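Local coordinates for protein 3-dehydroquinate dehydratase (Clostridium difficile, PDB 3JS3) that catalyses the cis-dehydration of 3-dehydroquinate to 3-dehydroshikimate through an imine formed with an active-site lysine, the third step of the chorismate pathway, at residues K21-I26 and L227-A232; F85-E90 and D118-M123; S145-N150 and L172-V177; A176-N181 and M207-M212. All coordinates share one frame; numbering follows the deposited sequence. Where two conformers were deposited one is given.

Contact 1 of 4, residues K21-I26 and L227-A232; sequences KICVPI and LTFGAA. With DHS (3-amino-4,5-dihydroxy-cyclohex-1-enecarboxylate), chain E.
C23 and F229 sit side by side on the same face of the sheet where the first and last strands of the (beta/alpha)8 barrel run parallel: K21-I26 beside L227-F229, the pairing that closes the TIM barrel of this type I dehydroquinase. Three backbone hydrogen bonds join the strands. T228 N donates to K21 O, C23 N returns to T228 O, and G230 N reaches C23 O at 2.9 Å, which completes the pairing of C23 with F229. CA-H...O contacts fill in between, among them V24 CA to G230 O at 3.4 Å. The short strand axes come within 4.7 Å and cross at 32°.

The side chains sort onto two faces. On the barrel-interior face, L227 CD2 lies 3.9 Å from C23 CB, and C23 meets the F229 ring in a sulfur-aromatic contact, with SG 4.3 Å from the ring centroid and 54° off its normal. With SG anti to the backbone N (chi1 -177°), the sulfur swings to the CE1 side of that ring. The outward face carries I22 and T228, both covered by L250 of helix 243-254; T228 OG1 is satisfied by the carbonyl of R217. Further on, P25 CD packs 3.1 Å from G230 O, while the P25 side chain also touches S236, a substrate-binding residue.

The ligand contact belongs to F229. E50 touches this side chain too, and itself hydrogen-bonds the ligand. One face of the F229 phenyl ring underlies the bound cyclohexene, whose C4 sits 3.8 Å above the ring plane, offset toward the rim.

Contact 2 of 4, residues F85-E90 and D118-M123; sequences FRSVVE and DVELFM. With DHS (3-amino-4,5-dihydroxy-cyclohex-1-enecarboxylate), chain E.
R86 and E120 meet because the arginine chain leaves with CG anti to its N (chi1 180°) and then bends twice, at chi2 and chi3, which brings the guanidinium edge to the carboxylates of D118 and E120. E120 instead runs out extended beyond CG, carrying its carboxylate across to the loop 85-90.

The guanidinium takes two acid partners at its edge. R86 NH1 donates to E120 OE2 at 2.6 Å, in the guanidinium plane and onto the anti lone pair of that oxygen. R86 NH2 donates to D118 OD2 at 2.8 Å, but this carboxylate is met from above, the nitrogen standing 55° out of its plane. The same R86 NH2 also reaches the ligand hydroxyl O2 at 2.9 Å, with a more bent bond of 138°. The two salt bridges thus fix the rotation of the guanidinium, with NH2 directed to the ligand hydroxyl.

E120 is itself gripped from the loop. Its OE2 accepts a second bond from S87 N at 2.8 Å, on the syn side; S87 OG also comes close to E120 OE1, at a doubtful, very short distance. D118 is held from behind by S145, whose OG bonds D118 OD1.

E90 slides past E120 in the opposite direction with carboxylates stacked; a water bridges E90 OE2 and E120 OE1, which probably eases the proximity of like charges. E90 OE2 lies at the F122 ring edge, 3.3 Å from CD2, and E90 OE1 bonds H147 ND1. The network of R86, D118 and E120 probably orients the substrate-binding R86 at the C-terminal mouth of a TIM barrel, where catalytic residues gather.

Contact 3 of 4, residues S145-N150 and L172-V177; sequences SNHDFN and LPKIAV. With DHS (3-amino-4,5-dihydroxy-cyclohex-1-enecarboxylate), chain E.
H147 and K174 project from adjacent parallel strands onto the barrel-interior face, and their ends draw to 3.7 Å between H147 NE2 and K174 NZ. The tight part lies along the backbone: N146 N to K174 O, A176 N to N146 O, and D148 N to A176 O, all hydrogen bonds, with the strand axes 4.7 Å apart and only 7° from parallel. A176 CB packs 3.7 Å from H147 CD2. On the outward face N146 and I175 lie side by side, OD1 to CD1 3.7 Å, while R161 of helix 155-167 bonds N146 OD1.

Toward the strand end the contact opens to solvent: D148 is partly exposed and its end turns off the strand, where OD1 takes N150 N in an Asx turn at 2.9 Å and also K151 N; N150 is exposed.

K174 is fully extended, every torsion near 180°, which carries NZ out to the ligand. There NZ is covalently bound to C3 at 1.3 Å, the Schiff-base linkage. The edge of the H147 imidazole faces that same carbon in plane, NE2 to C3 4.0 Å, consistent with H147 moving protons at the covalently held substrate.

Contact 4 of 4, residues A176-N181 and M207-M212; sequences AVMPQN and MSMSGM. With DHS (3-amino-4,5-dihydroxy-cyclohex-1-enecarboxylate), chain E.
M207 CG packs against the CB of A176 at 3.6 Å, the start of an apolar centre made largely of methionines. Because M207 bends at both chi2 and chi3, its CE turns to the ligand carboxylate, lying 3.7 Å from ligand O4. M209 approaches A176 from the loop just past strand 205-208, SD 4.1 Å from CB, and folds at its end (chi3 -70°) to bring CE over the V177 carbonyl group. M178, itself bent twice, crosses M209 at about a right angle; M178 SD lies 4.0 Å from M209 CB, and its sulfur also meets the CB of S210.

Around this centre the backbone takes over. V177 N donates to M207 O, and M209 N returns to V177 O at 2.8 Å with a nearly straight N-H...O angle of 178°. The two bonds flank the V177/S208 pair, at the end of the ladder.

P179 wedges in next, its ring turned to residues 207-212, with CD 3.1 Å from M209 O and CG 3.5 Å from S208 OG. Farther out the side chain of M212 covers the backbone of N181, SD to C 3.5 Å. At this polar edge N181 occupies the N-cap of helix 182-199, where its OD1 takes the N-H of D184.

The two strands belong to the beta-alpha-beta crossover of strand 172-177, helix 182-199 and strand 205-208. V177 leans on L188 of that helix, P179 and S208 both touch its V185, and M207 meets S216 and R217 of helix 215-218.

All four contacts lie on one parallel barrel sheet, are largely buried and touch the same ligand. Contacts 1, 3 and the start of 4 are parallel strand pairings; contacts 1 and 3 are the most interior, contact 1 apolar at its ligand side, contact 3 reactive. Contact 2 is ionic and water-lined, joining the end of strand 116-120 to the loop 85-90; it reaches solvent at F122 and has a hydrogen-bonded joint with contact 3. Contact 4, its centre about 16 Å from the chain centre, has partly exposed M178, N181 and M212, and shares A176 and V177 with contact 3. Across the barrel, F229 of contact 1 packs on both K174 and M207. Contacts 2, 3 and 4 nest within the chain loop that contact 1 closes.

Contact 1 of 4, residues K21-I26 and L227-A232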
# COMPACT_ATOMS: atom_id res chain seq x y z
N LYS A 21 11.90 -2.90 8.73
CA LYS A 21 12.59 -1.95 9.57
C LYS A 21 12.70 -0.60 8.89
O LYS A 21 13.07 -0.51 7.71
CB LYS A 21 13.97 -2.49 9.96
CG LYS A 21 13.93 -3.90 10.51
CD LYS A 21 12.90 -4.04 11.63
CE LYS A 21 12.77 -5.47 12.06
NZ LYS A 21 11.68 -5.60 13.01
N ILE A 22 12.38 0.44 9.65
CA ILE A 22 12.45 1.80 9.13
C ILE A 22 13.84 2.38 9.29
O ILE A 22 14.42 2.37 10.39
CB ILE A 22 11.47 2.75 9.86
CG1 ILE A 22 10.04 2.29 9.65
CG2 ILE A 22 11.66 4.19 9.36
CD1 ILE A 22 8.97 3.06 10.49
N CYS A 23 14.34 2.94 8.20
CA CYS A 23 15.64 3.57 8.19
C CYS A 23 15.47 5.03 7.88
O CYS A 23 14.81 5.39 6.92
CB CYS A 23 16.54 2.92 7.16
SG CYS A 23 18.23 3.61 7.15
N VAL A 24 16.06 5.89 8.70
CA VAL A 24 15.92 7.31 8.50
C VAL A 24 17.28 7.91 8.14
O VAL A 24 18.28 7.71 8.84
CB VAL A 24 15.31 7.98 9.73
CG1 VAL A 24 15.08 9.46 9.48
CG2 VAL A 24 13.97 7.28 10.11
N PRO A 25 17.33 8.62 7.01
CA PRO A 25 18.58 9.23 6.58
C PRO A 25 18.95 10.52 7.29
O PRO A 25 18.08 11.26 7.71
CB PRO A 25 18.32 9.56 5.10
CG PRO A 25 17.25 8.63 4.69
CD PRO A 25 16.36 8.59 5.92
N ILE A 26 20.25 10.75 7.43
CA ILE A 26 20.79 12.02 7.92
C ILE A 26 21.45 12.59 6.66
O ILE A 26 22.28 11.93 6.04
CB ILE A 26 21.75 11.83 9.09
CG1 ILE A 26 20.94 11.46 10.33
CG2 ILE A 26 22.54 13.10 9.36
CD1 ILE A 26 21.78 11.19 11.55
N LEU A 227 13.40 -3.79 4.68
CA LEU A 227 13.72 -2.47 5.13
C LEU A 227 13.16 -1.40 4.20
O LEU A 227 13.13 -1.55 2.94
CB LEU A 227 15.22 -2.39 5.25
CG LEU A 227 15.92 -1.15 5.80
CD1 LEU A 227 17.32 -1.54 6.27
CD2 LEU A 227 15.97 -0.05 4.72
N THR A 228 12.66 -0.34 4.81
CA THR A 228 12.07 0.73 4.08
C THR A 228 12.63 2.05 4.62
O THR A 228 12.90 2.15 5.82
CB THR A 228 10.55 0.60 4.11
OG1 THR A 228 9.94 1.66 3.34
CG2 THR A 228 10.01 0.60 5.55
N PHE A 229 12.88 3.00 3.73
CA PHE A 229 13.44 4.33 4.10
C PHE A 229 12.36 5.41 4.26
O PHE A 229 11.50 5.56 3.42
CB PHE A 229 14.47 4.77 3.06
CG PHE A 229 15.72 3.95 3.07
CD1 PHE A 229 16.83 4.33 3.82
CD2 PHE A 229 15.78 2.77 2.37
CE1 PHE A 229 17.98 3.55 3.84
CE2 PHE A 229 16.93 1.99 2.39
CZ PHE A 229 18.04 2.38 3.13
N GLY A 230 12.42 6.13 5.36
CA GLY A 230 11.46 7.20 5.65
C GLY A 230 12.26 8.45 5.92
O GLY A 230 13.34 8.38 6.50
N ALA A 231 11.72 9.60 5.54
CA ALA A 231 12.43 10.88 5.69
C ALA A 231 12.07 11.66 6.95
O ALA A 231 10.95 11.59 7.44
CB ALA A 231 12.16 11.75 4.43
N ALA A 232 13.02 12.42 7.47
CA ALA A 232 12.77 13.23 8.65
C ALA A 232 12.14 14.57 8.22
O ALA A 232 10.96 14.82 8.47
CB ALA A 232 14.10 13.46 9.42
C1 DHS E . 16.76 5.05 -0.70
C3 DHS E . 18.90 3.75 -0.46
C4 DHS E . 19.41 4.86 0.49
C5 DHS E . 18.80 6.22 0.19
C6 DHS E . 17.28 6.11 0.22
C7 DHS E . 15.37 5.19 -1.13
C2 DHS E . 17.52 4.01 -1.05
O2 DHS E . 20.83 4.92 0.34
O3 DHS E . 19.12 7.22 1.16
O4 DHS E . 14.97 4.75 -2.25
O5 DHS E . 14.58 5.79 -0.36

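Contact 2 of 4, residues F85-E90 and D118-M123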
# COMPACT_ATOMS: atom_id res chain seq x y z
N PHE A 85 27.91 6.38 1.03
CA PHE A 85 28.30 7.45 0.14
C PHE A 85 27.58 7.08 -1.17
O PHE A 85 27.94 6.09 -1.82
CB PHE A 85 29.79 7.56 -0.11
CG PHE A 85 30.17 8.73 -1.03
CD1 PHE A 85 30.62 9.92 -0.50
CD2 PHE A 85 30.00 8.62 -2.41
CE1 PHE A 85 30.95 10.99 -1.32
CE2 PHE A 85 30.33 9.70 -3.27
CZ PHE A 85 30.79 10.88 -2.73
N ARG A 86 26.55 7.83 -1.53
CA ARG A 86 25.80 7.57 -2.76
C ARG A 86 26.51 8.28 -3.90
O ARG A 86 26.62 9.51 -3.86
CB ARG A 86 24.36 8.07 -2.58
CG ARG A 86 23.45 7.89 -3.75
CD ARG A 86 23.25 6.45 -4.15
NE ARG A 86 22.69 5.59 -3.10
CZ ARG A 86 23.30 4.54 -2.54
NH1 ARG A 86 24.50 4.18 -2.92
NH2 ARG A 86 22.68 3.84 -1.61
N SER A 87 27.05 7.54 -4.89
CA SER A 87 27.80 8.18 -5.98
C SER A 87 26.91 8.85 -7.03
O SER A 87 25.72 8.61 -7.08
CB SER A 87 28.75 7.20 -6.68
OG SER A 87 28.05 6.30 -7.50
N VAL A 88 27.53 9.70 -7.86
CA VAL A 88 26.84 10.48 -8.89
C VAL A 88 26.05 9.65 -9.88
O VAL A 88 24.92 10.03 -10.26
CB VAL A 88 27.82 11.33 -9.69
CG1 VAL A 88 27.09 11.98 -10.88
CG2 VAL A 88 28.48 12.39 -8.80
N VAL A 89 26.63 8.54 -10.32
CA VAL A 89 25.94 7.66 -11.27
C VAL A 89 24.61 7.15 -10.67
O VAL A 89 23.66 6.93 -11.40
CB VAL A 89 26.84 6.46 -11.70
CG1 VAL A 89 26.04 5.42 -12.47
CG2 VAL A 89 28.03 6.95 -12.55
N GLU A 90 24.54 7.02 -9.35
CA GLU A 90 23.31 6.51 -8.72
C GLU A 90 22.54 7.52 -7.86
O GLU A 90 21.90 7.15 -6.88
CB GLU A 90 23.60 5.21 -7.99
CG GLU A 90 24.29 4.24 -8.94
CD GLU A 90 24.23 2.80 -8.51
OE1 GLU A 90 23.21 2.39 -7.90
OE2 GLU A 90 25.20 2.08 -8.83
N ASP A 118 27.09 0.65 2.85
CA ASP A 118 26.50 0.48 1.53
C ASP A 118 27.60 0.53 0.50
O ASP A 118 28.46 1.40 0.54
CB ASP A 118 25.45 1.56 1.28
CG ASP A 118 24.76 1.43 -0.10
OD1 ASP A 118 25.46 1.27 -1.12
OD2 ASP A 118 23.50 1.54 -0.15
N VAL A 119 27.58 -0.42 -0.42
CA VAL A 119 28.55 -0.48 -1.51
C VAL A 119 27.78 -0.66 -2.80
O VAL A 119 26.91 -1.52 -2.88
CB VAL A 119 29.53 -1.64 -1.34
CG1 VAL A 119 30.53 -1.65 -2.47
CG2 VAL A 119 30.24 -1.51 -0.00
N GLU A 120 28.08 0.15 -3.80
CA GLU A 120 27.36 0.11 -5.07
C GLU A 120 27.84 -0.97 -6.04
O GLU A 120 29.02 -1.06 -6.35
CB GLU A 120 27.42 1.49 -5.72
CG GLU A 120 26.66 2.52 -4.91
CD GLU A 120 26.87 3.94 -5.38
OE1 GLU A 120 27.75 4.16 -6.25
OE2 GLU A 120 26.18 4.84 -4.85
N LEU A 121 26.90 -1.78 -6.51
CA LEU A 121 27.18 -2.88 -7.42
C LEU A 121 28.04 -2.49 -8.61
O LEU A 121 29.08 -3.10 -8.85
CB LEU A 121 25.86 -3.49 -7.91
CG LEU A 121 25.98 -4.62 -8.94
CD1 LEU A 121 26.76 -5.79 -8.37
CD2 LEU A 121 24.59 -5.04 -9.40
N PHE A 122 27.60 -1.49 -9.36
CA PHE A 122 28.36 -1.08 -10.52
C PHE A 122 29.82 -0.74 -10.20
O PHE A 122 30.68 -0.88 -11.06
CB PHE A 122 27.72 0.12 -11.23
CG PHE A 122 26.43 -0.19 -11.94
CD1 PHE A 122 26.37 -1.22 -12.88
CD2 PHE A 122 25.33 0.62 -11.77
CE1 PHE A 122 25.19 -1.47 -13.57
CE2 PHE A 122 24.15 0.37 -12.46
CZ PHE A 122 24.07 -0.68 -13.35
N MET A 123 30.09 -0.35 -8.97
CA MET A 123 31.44 0.04 -8.59
C MET A 123 32.46 -1.06 -8.97
O MET A 123 33.64 -0.76 -9.18
CB MET A 123 31.50 0.41 -7.10
CG MET A 123 32.46 1.50 -6.78
SD MET A 123 31.89 3.10 -7.44
CE MET A 123 33.13 4.21 -6.85
C1 DHS E . 16.76 5.05 -0.70
C3 DHS E . 18.90 3.75 -0.46
C4 DHS E . 19.41 4.86 0.49
C5 DHS E . 18.80 6.22 0.19
C6 DHS E . 17.28 6.11 0.22
C7 DHS E . 15.37 5.19 -1.13
C2 DHS E . 17.52 4.01 -1.05
O2 DHS E . 20.83 4.92 0.34
O3 DHS E . 19.12 7.22 1.16
O4 DHS E . 14.97 4.75 -2.25
O5 DHS E . 14.58 5.79 -0.36
O HOH W 1 27.83 3.49 -1.88
O HOH W 2 29.37 4.03 1.04
O HOH W 3 27.78 3.15 -8.91
O HOH W 4 25.13 -0.33 -8.68

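Contact 3 of 4, residues S145-N150 and L172-V177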
# COMPACT_ATOMS: atom_id res chain seq x y z
N SER A 145 24.18 -2.14 -3.34
CA SER A 145 23.06 -1.42 -3.87
C SER A 145 23.10 -1.09 -5.35
O SER A 145 24.16 -0.86 -5.95
CB SER A 145 22.91 -0.12 -3.09
OG SER A 145 23.99 0.74 -3.39
N ASN A 146 21.91 -1.00 -5.93
CA ASN A 146 21.79 -0.66 -7.33
C ASN A 146 20.54 0.16 -7.54
O ASN A 146 19.47 -0.19 -7.05
CB ASN A 146 21.75 -1.91 -8.18
CG ASN A 146 21.60 -1.61 -9.66
OD1 ASN A 146 20.60 -1.98 -10.27
ND2 ASN A 146 22.59 -0.92 -10.24
N HIS A 147 20.70 1.27 -8.27
CA HIS A 147 19.60 2.19 -8.52
C HIS A 147 19.46 2.48 -10.01
O HIS A 147 20.46 2.60 -10.72
CB HIS A 147 19.88 3.52 -7.80
CG HIS A 147 20.22 3.37 -6.34
ND1 HIS A 147 21.43 2.88 -5.91
CD2 HIS A 147 19.52 3.68 -5.23
CE1 HIS A 147 21.45 2.86 -4.59
NE2 HIS A 147 20.31 3.35 -4.15
N ASP A 148 18.24 2.56 -10.49
CA ASP A 148 17.99 2.92 -11.88
C ASP A 148 16.95 4.00 -11.81
O ASP A 148 15.80 3.71 -11.51
CB ASP A 148 17.49 1.72 -12.68
CG ASP A 148 17.35 2.03 -14.17
OD1 ASP A 148 17.02 3.19 -14.55
OD2 ASP A 148 17.55 1.09 -14.97
N PHE A 149 17.36 5.24 -12.08
CA PHE A 149 16.45 6.42 -12.06
C PHE A 149 15.65 6.70 -13.36
O PHE A 149 14.88 7.67 -13.41
CB PHE A 149 17.23 7.68 -11.66
CG PHE A 149 17.53 7.77 -10.17
CD1 PHE A 149 16.78 8.59 -9.34
CD2 PHE A 149 18.53 7.00 -9.62
CE1 PHE A 149 17.03 8.66 -7.97
CE2 PHE A 149 18.80 7.06 -8.25
CZ PHE A 149 18.04 7.90 -7.42
N ASN A 150 15.81 5.87 -14.38
CA ASN A 150 15.08 6.10 -15.64
C ASN A 150 14.09 5.01 -16.02
O ASN A 150 13.09 5.27 -16.68
CB ASN A 150 16.07 6.25 -16.82
CG ASN A 150 17.06 7.39 -16.63
OD1 ASN A 150 18.21 7.29 -17.03
ND2 ASN A 150 16.61 8.48 -16.00
N LEU A 172 22.75 -7.84 2.55
CA LEU A 172 21.45 -7.31 2.14
C LEU A 172 21.46 -6.70 0.72
O LEU A 172 21.89 -5.55 0.53
CB LEU A 172 21.01 -6.21 3.11
CG LEU A 172 20.67 -6.58 4.56
CD1 LEU A 172 20.67 -5.33 5.41
CD2 LEU A 172 19.34 -7.32 4.67
N PRO A 173 21.03 -7.48 -0.29
CA PRO A 173 20.96 -6.88 -1.61
C PRO A 173 19.91 -5.76 -1.59
O PRO A 173 18.87 -5.89 -0.95
CB PRO A 173 20.49 -8.02 -2.51
CG PRO A 173 20.66 -9.26 -1.74
CD PRO A 173 20.72 -8.92 -0.29
N LYS A 174 20.18 -4.68 -2.31
CA LYS A 174 19.25 -3.57 -2.37
C LYS A 174 19.12 -3.07 -3.80
O LYS A 174 20.13 -2.80 -4.45
CB LYS A 174 19.77 -2.41 -1.55
CG LYS A 174 18.92 -1.18 -1.68
CD LYS A 174 19.50 0.00 -0.95
CE LYS A 174 18.70 1.24 -1.22
NZ LYS A 174 19.29 2.51 -0.72
N ILE A 175 17.88 -2.93 -4.28
CA ILE A 175 17.67 -2.38 -5.59
C ILE A 175 16.51 -1.37 -5.57
O ILE A 175 15.45 -1.63 -5.00
CB ILE A 175 17.42 -3.49 -6.67
CG1 ILE A 175 17.71 -2.94 -8.06
CG2 ILE A 175 16.00 -4.04 -6.60
CD1 ILE A 175 17.62 -3.98 -9.21
N ALA A 176 16.76 -0.20 -6.14
CA ALA A 176 15.74 0.83 -6.30
C ALA A 176 15.55 1.06 -7.81
O ALA A 176 16.52 1.23 -8.53
CB ALA A 176 16.15 2.12 -5.64
N VAL A 177 14.32 1.06 -8.28
CA VAL A 177 14.02 1.27 -9.70
C VAL A 177 12.98 2.37 -9.88
O VAL A 177 12.28 2.72 -8.93
CB VAL A 177 13.53 -0.03 -10.36
CG1 VAL A 177 14.64 -1.08 -10.35
CG2 VAL A 177 12.31 -0.55 -9.66
C1 DHS E . 16.76 5.05 -0.70
C3 DHS E . 18.90 3.75 -0.46
C4 DHS E . 19.41 4.86 0.49
C5 DHS E . 18.80 6.22 0.19
C6 DHS E . 17.28 6.11 0.22
C7 DHS E . 15.37 5.19 -1.13
C2 DHS E . 17.52 4.01 -1.05
O2 DHS E . 20.83 4.92 0.34
O3 DHS E . 19.12 7.22 1.16
O4 DHS E . 14.97 4.75 -2.25
O5 DHS E . 14.58 5.79 -0.36

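Contact 4 of 4, residues A176-N181 and M207-M212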
# COMPACT_ATOMS: atom_id res chain seq x y z
N ALA A 176 16.76 -0.20 -6.14
CA ALA A 176 15.74 0.83 -6.30
C ALA A 176 15.55 1.06 -7.81
O ALA A 176 16.52 1.23 -8.53
CB ALA A 176 16.15 2.12 -5.64
N VAL A 177 14.32 1.06 -8.28
CA VAL A 177 14.02 1.27 -9.70
C VAL A 177 12.98 2.37 -9.88
O VAL A 177 12.28 2.72 -8.93
CB VAL A 177 13.53 -0.03 -10.36
CG1 VAL A 177 14.64 -1.08 -10.35
CG2 VAL A 177 12.31 -0.55 -9.66
N MET A 178 12.89 2.91 -11.10
CA MET A 178 11.95 3.99 -11.40
C MET A 178 10.86 3.51 -12.36
O MET A 178 11.15 2.94 -13.44
CB MET A 178 12.70 5.17 -12.04
CG MET A 178 11.83 6.42 -12.28
SD MET A 178 11.37 7.30 -10.77
CE MET A 178 12.94 8.04 -10.33
N PRO A 179 9.59 3.70 -11.96
CA PRO A 179 8.52 3.30 -12.84
C PRO A 179 8.19 4.40 -13.81
O PRO A 179 8.32 5.58 -13.50
CB PRO A 179 7.35 3.05 -11.89
CG PRO A 179 7.58 4.03 -10.77
CD PRO A 179 9.08 4.14 -10.64
N GLN A 180 7.78 3.99 -15.00
CA GLN A 180 7.36 4.90 -16.04
C GLN A 180 5.86 4.71 -16.18
O GLN A 180 5.21 5.44 -16.94
CB GLN A 180 8.05 4.51 -17.32
CG GLN A 180 9.56 4.60 -17.24
CD GLN A 180 10.22 3.44 -17.96
OE1 GLN A 180 10.60 3.55 -19.14
NE2 GLN A 180 10.28 2.27 -17.27
N ASN A 181 5.34 3.70 -15.48
CA ASN A 181 3.91 3.37 -15.48
C ASN A 181 3.55 2.50 -14.27
O ASN A 181 4.44 2.00 -13.54
CB ASN A 181 3.46 2.73 -16.80
CG ASN A 181 4.21 1.44 -17.12
OD1 ASN A 181 4.53 0.66 -16.25
ND2 ASN A 181 4.45 1.22 -18.38
N MET A 207 12.67 -1.17 -3.68
CA MET A 207 11.73 -0.09 -3.76
C MET A 207 11.51 0.38 -5.19
O MET A 207 12.41 0.33 -6.05
CB MET A 207 12.18 1.11 -2.93
CG MET A 207 13.61 1.58 -3.19
SD MET A 207 14.85 0.70 -2.22
CE MET A 207 14.56 1.42 -0.63
N SER A 208 10.28 0.85 -5.42
CA SER A 208 9.90 1.46 -6.69
C SER A 208 9.83 2.93 -6.28
O SER A 208 9.06 3.30 -5.37
CB SER A 208 8.56 0.93 -7.16
OG SER A 208 8.17 1.46 -8.41
N MET A 209 10.66 3.75 -6.92
CA MET A 209 10.74 5.18 -6.62
C MET A 209 9.58 6.06 -7.13
O MET A 209 8.73 5.63 -7.92
CB MET A 209 12.08 5.73 -7.15
CG MET A 209 13.32 5.18 -6.38
SD MET A 209 14.92 5.85 -6.96
CE MET A 209 15.08 5.07 -8.56
N SER A 210 9.57 7.30 -6.64
CA SER A 210 8.59 8.33 -6.94
C SER A 210 7.24 8.06 -6.31
O SER A 210 6.98 6.97 -5.77
CB SER A 210 8.40 8.52 -8.45
OG SER A 210 7.60 7.48 -8.98
N GLY A 211 6.36 9.07 -6.40
CA GLY A 211 5.01 8.99 -5.87
C GLY A 211 4.23 7.78 -6.37
O GLY A 211 3.48 7.15 -5.61
N MET A 212 4.44 7.42 -7.63
CA MET A 212 3.73 6.29 -8.22
C MET A 212 4.06 4.95 -7.56
O MET A 212 3.20 4.09 -7.39
CB MET A 212 4.03 6.23 -9.72
CG MET A 212 3.30 5.18 -10.48
SD MET A 212 3.53 5.32 -12.26
CE MET A 212 2.74 6.90 -12.65
C1 DHS E . 16.76 5.05 -0.70
C3 DHS E . 18.90 3.75 -0.46
C4 DHS E . 19.41 4.86 0.49
C5 DHS E . 18.80 6.22 0.19
C6 DHS E . 17.28 6.11 0.22
C7 DHS E . 15.37 5.19 -1.13
C2 DHS E . 17.52 4.01 -1.05
O2 DHS E . 20.83 4.92 0.34
O3 DHS E . 19.12 7.22 1.16
O4 DHS E . 14.97 4.75 -2.25
O5 DHS E . 14.58 5.79 -0.36